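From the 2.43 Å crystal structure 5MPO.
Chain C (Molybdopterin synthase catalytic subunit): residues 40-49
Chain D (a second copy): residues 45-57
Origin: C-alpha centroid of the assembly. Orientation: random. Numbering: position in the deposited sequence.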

# COMPACT_ATOMS: atom_id res chain seq x y z
N SER C 40 11.10 -4.93 -9.91
CA SER C 40 11.19 -5.71 -11.14
C SER C 40 11.10 -4.77 -12.32
O SER C 40 10.13 -4.00 -12.41
N PRO C 41 12.05 -4.85 -13.26
CA PRO C 41 11.94 -4.03 -14.48
C PRO C 41 10.67 -4.30 -15.27
O PRO C 41 10.24 -3.48 -16.04
N LEU C 42 10.04 -5.44 -15.05
CA LEU C 42 8.74 -5.70 -15.66
C LEU C 42 7.58 -5.09 -14.87
O LEU C 42 6.46 -5.21 -15.31
N CYS C 43 7.85 -4.45 -13.73
CA CYS C 43 6.82 -3.98 -12.82
C CYS C 43 6.83 -2.49 -12.70
O CYS C 43 7.90 -1.87 -12.53
N GLY C 44 5.63 -1.93 -12.81
CA GLY C 44 5.34 -0.52 -12.64
C GLY C 44 4.79 -0.13 -11.28
O GLY C 44 4.78 1.05 -10.95
N ALA C 45 4.32 -1.10 -10.50
CA ALA C 45 3.65 -0.78 -9.21
C ALA C 45 4.12 -1.69 -8.06
O ALA C 45 4.22 -2.90 -8.21
N ILE C 46 4.41 -1.07 -6.92
CA ILE C 46 4.70 -1.76 -5.69
C ILE C 46 3.76 -1.18 -4.68
O ILE C 46 3.77 0.05 -4.50
N SER C 47 2.91 -2.03 -4.06
CA SER C 47 2.16 -1.58 -2.89
C SER C 47 2.85 -2.15 -1.70
O SER C 47 3.40 -3.23 -1.79
N LEU C 48 2.83 -1.43 -0.59
CA LEU C 48 3.37 -1.91 0.68
C LEU C 48 2.43 -1.62 1.83
O LEU C 48 1.68 -0.65 1.79
N PHE C 49 2.43 -2.53 2.81
CA PHE C 49 1.72 -2.33 4.06
C PHE C 49 2.73 -2.47 5.18
O PHE C 49 3.53 -3.39 5.19
N ALA D 45 -0.83 1.60 11.26
CA ALA D 45 -0.83 1.28 9.85
C ALA D 45 -0.16 2.36 8.99
O ALA D 45 -0.25 3.56 9.26
N ILE D 46 0.59 1.90 8.01
CA ILE D 46 1.04 2.74 6.93
C ILE D 46 0.90 1.94 5.63
O ILE D 46 1.39 0.85 5.53
N SER D 47 0.21 2.51 4.66
CA SER D 47 0.15 1.98 3.33
C SER D 47 1.02 2.85 2.42
O SER D 47 1.09 4.04 2.60
N LEU D 48 1.71 2.22 1.47
CA LEU D 48 2.49 2.92 0.48
C LEU D 48 2.15 2.45 -0.90
O LEU D 48 1.86 1.28 -1.05
N PHE D 49 2.10 3.38 -1.87
CA PHE D 49 2.12 3.02 -3.30
C PHE D 49 3.39 3.61 -3.88
O PHE D 49 3.75 4.75 -3.55
N VAL D 50 4.08 2.82 -4.70
CA VAL D 50 5.29 3.24 -5.38
C VAL D 50 5.13 2.87 -6.86
O VAL D 50 4.90 1.73 -7.18
N GLY D 51 5.23 3.85 -7.75
CA GLY D 51 5.20 3.60 -9.19
C GLY D 51 6.63 3.66 -9.66
O GLY D 51 7.40 4.48 -9.20
N THR D 52 6.96 2.82 -10.60
CA THR D 52 8.33 2.67 -11.06
C THR D 52 8.28 2.51 -12.56
O THR D 52 7.30 2.03 -13.12
N THR D 53 9.37 2.85 -13.21
CA THR D 53 9.44 2.75 -14.67
C THR D 53 9.64 1.28 -15.07
O THR D 53 10.59 0.61 -14.63
N ARG D 54 8.68 0.80 -15.84
CA ARG D 54 8.73 -0.48 -16.52
C ARG D 54 9.63 -0.38 -17.70
O ARG D 54 9.83 0.71 -18.20
N ASN D 55 10.10 -1.53 -18.16
CA ASN D 55 11.07 -1.60 -19.23
C ASN D 55 10.41 -1.92 -20.58
O ASN D 55 11.08 -2.33 -21.52
N ASN D 56 9.10 -1.78 -20.69
CA ASN D 56 8.45 -2.15 -21.92
C ASN D 56 7.11 -1.47 -22.00
O ASN D 56 6.47 -1.22 -20.99
N PHE D 57 6.73 -1.10 -23.21
CA PHE D 57 5.46 -0.46 -23.42
C PHE D 57 4.96 -0.83 -24.82
O PHE D 57 5.71 -0.70 -25.81

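Strands C:Ala45–C:Phe49 and D:Ala45–D:Thr52 from two copies of the subunit run antiparallel, paired about C:Leu48 and D:Leu48, whose backbones exchange two hydrogen bonds (N to O, 2.9 Å each way). Side chains alternate between the sheet's faces. On one, the two leucines (both chi1 m) abut CB to CB at 4.1 Å; C:Leu48 CD1 reaches D:Val50 CG2 (4.2 Å), and C:Ile46 (m, t) sets its CB 4.0 Å from the CB of D:Val50 (t), making a continuous aliphatic ridge. On the other face, both phenylalanines take chi1 t and reach across the strand boundary to small alanines: D:Phe49 CE1 lies 3.5 Å from C:Ala45 CB, and C:Phe49 CE1 lies 3.7 Å from D:Ala45 CB. The serine hydroxyls sit at the ring edges, C:Ser47 OG 3.8 Å from D:Phe49 CD1 and D:Ser47 OG 3.9 Å from C:Phe49 CD1; both hydroxyls are hydrogen-bonded elsewhere in the structure. At the end of its strand, D:Thr52 (p) points toward chain C and donates from OG1 to C:Cys43 O (2.7 Å), just before the chain C strand begins. Side-chain-free C:Gly44 leaves room for D:Arg54, whose CG packs 3.5 Å from C:Gly44 N. D:Asn55 (p) lays ND2 3.6 Å from C:Pro41 CB, while its OD1 accepts from D:Asn56 ND2 (2.8 Å); C:Leu42 CD2 lies 3.9 Å from both D:Asn55 OD1 and D:Asn56 ND2.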

# COMPACT_ATOMS: atom_id res chain seq x y z
CB SER C 40 10.07 -6.77 -11.24
OG SER C 40 10.05 -7.47 -12.51
CB PRO C 41 13.19 -4.41 -15.29
CG PRO C 41 13.57 -5.78 -14.80
CD PRO C 41 13.11 -5.87 -13.37
CB LEU C 42 8.50 -7.19 -15.78
CG LEU C 42 9.56 -7.94 -16.61
CD1 LEU C 42 9.63 -9.40 -16.18
CD2 LEU C 42 9.30 -7.80 -18.11
CB CYS C 43 7.00 -4.62 -11.44
SG CYS C 43 6.44 -6.34 -11.51
CB ALA C 45 2.14 -0.89 -9.37
CB ILE C 46 6.14 -1.47 -5.24
CG1 ILE C 46 7.10 -2.00 -6.30
CG2 ILE C 46 6.43 -2.09 -3.89
CD1 ILE C 46 8.55 -1.74 -5.98
CB SER C 47 0.68 -1.98 -2.92
OG SER C 47 0.08 -1.41 -4.08
CB LEU C 48 4.72 -1.27 1.02
CG LEU C 48 5.87 -1.58 0.07
CD1 LEU C 48 6.12 -0.38 -0.80
CD2 LEU C 48 7.13 -1.89 0.82
CB PHE C 49 0.53 -3.29 4.28
CG PHE C 49 -0.10 -3.09 5.64
CD1 PHE C 49 -0.94 -1.99 5.88
CD2 PHE C 49 0.24 -3.91 6.72
CE1 PHE C 49 -1.46 -1.76 7.17
CE2 PHE C 49 -0.28 -3.71 8.01
CZ PHE C 49 -1.13 -2.62 8.24
CB ALA D 45 -2.25 1.06 9.39
CB ILE D 46 2.50 3.15 7.07
CG1 ILE D 46 2.78 3.70 8.46
CG2 ILE D 46 2.84 4.16 6.01
CD1 ILE D 46 4.22 4.13 8.66
CB SER D 47 -1.31 1.91 2.88
OG SER D 47 -2.05 1.03 3.73
CB LEU D 48 3.96 2.76 0.74
CG LEU D 48 4.41 3.43 2.05
CD1 LEU D 48 4.72 2.42 3.13
CD2 LEU D 48 5.64 4.27 1.77
CB PHE D 49 0.89 3.50 -4.08
CG PHE D 49 0.94 3.14 -5.53
CD1 PHE D 49 0.58 1.90 -5.94
CD2 PHE D 49 1.42 4.04 -6.46
CE1 PHE D 49 0.72 1.51 -7.27
CE2 PHE D 49 1.53 3.69 -7.80
CZ PHE D 49 1.18 2.42 -8.22
CB VAL D 50 6.51 2.53 -4.82
CG1 VAL D 50 7.80 2.87 -5.59
CG2 VAL D 50 6.67 2.89 -3.38
CB THR D 52 9.02 1.37 -10.51
OG1 THR D 52 8.21 0.21 -10.80
CG2 THR D 52 9.24 1.46 -9.05
CB THR D 53 10.56 3.68 -15.20
OG1 THR D 53 10.25 5.01 -14.82
CG2 THR D 53 10.71 3.61 -16.68
CB ARG D 54 7.37 -0.86 -17.12
CG ARG D 54 6.34 -1.18 -16.11
CD ARG D 54 5.38 -2.22 -16.63
NE ARG D 54 4.44 -1.61 -17.53
CZ ARG D 54 4.15 -2.03 -18.76
NH1 ARG D 54 4.71 -3.12 -19.29
NH2 ARG D 54 3.27 -1.35 -19.48
CB ASN D 55 12.13 -2.65 -18.88
CG ASN D 55 11.63 -4.07 -19.01
OD1 ASN D 55 10.49 -4.32 -19.32
ND2 ASN D 55 12.51 -5.00 -18.78
CB ASN D 56 8.29 -3.66 -22.05
CG ASN D 56 7.30 -4.22 -21.05
OD1 ASN D 56 6.08 -4.19 -21.26
ND2 ASN D 56 7.82 -4.74 -19.97
CB PHE D 57 5.60 1.05 -23.23
CG PHE D 57 4.30 1.79 -23.30
CD1 PHE D 57 3.40 1.73 -22.24
CD2 PHE D 57 3.95 2.52 -24.44
CE1 PHE D 57 2.18 2.40 -22.31
CE2 PHE D 57 2.74 3.20 -24.52
CZ PHE D 57 1.85 3.14 -23.45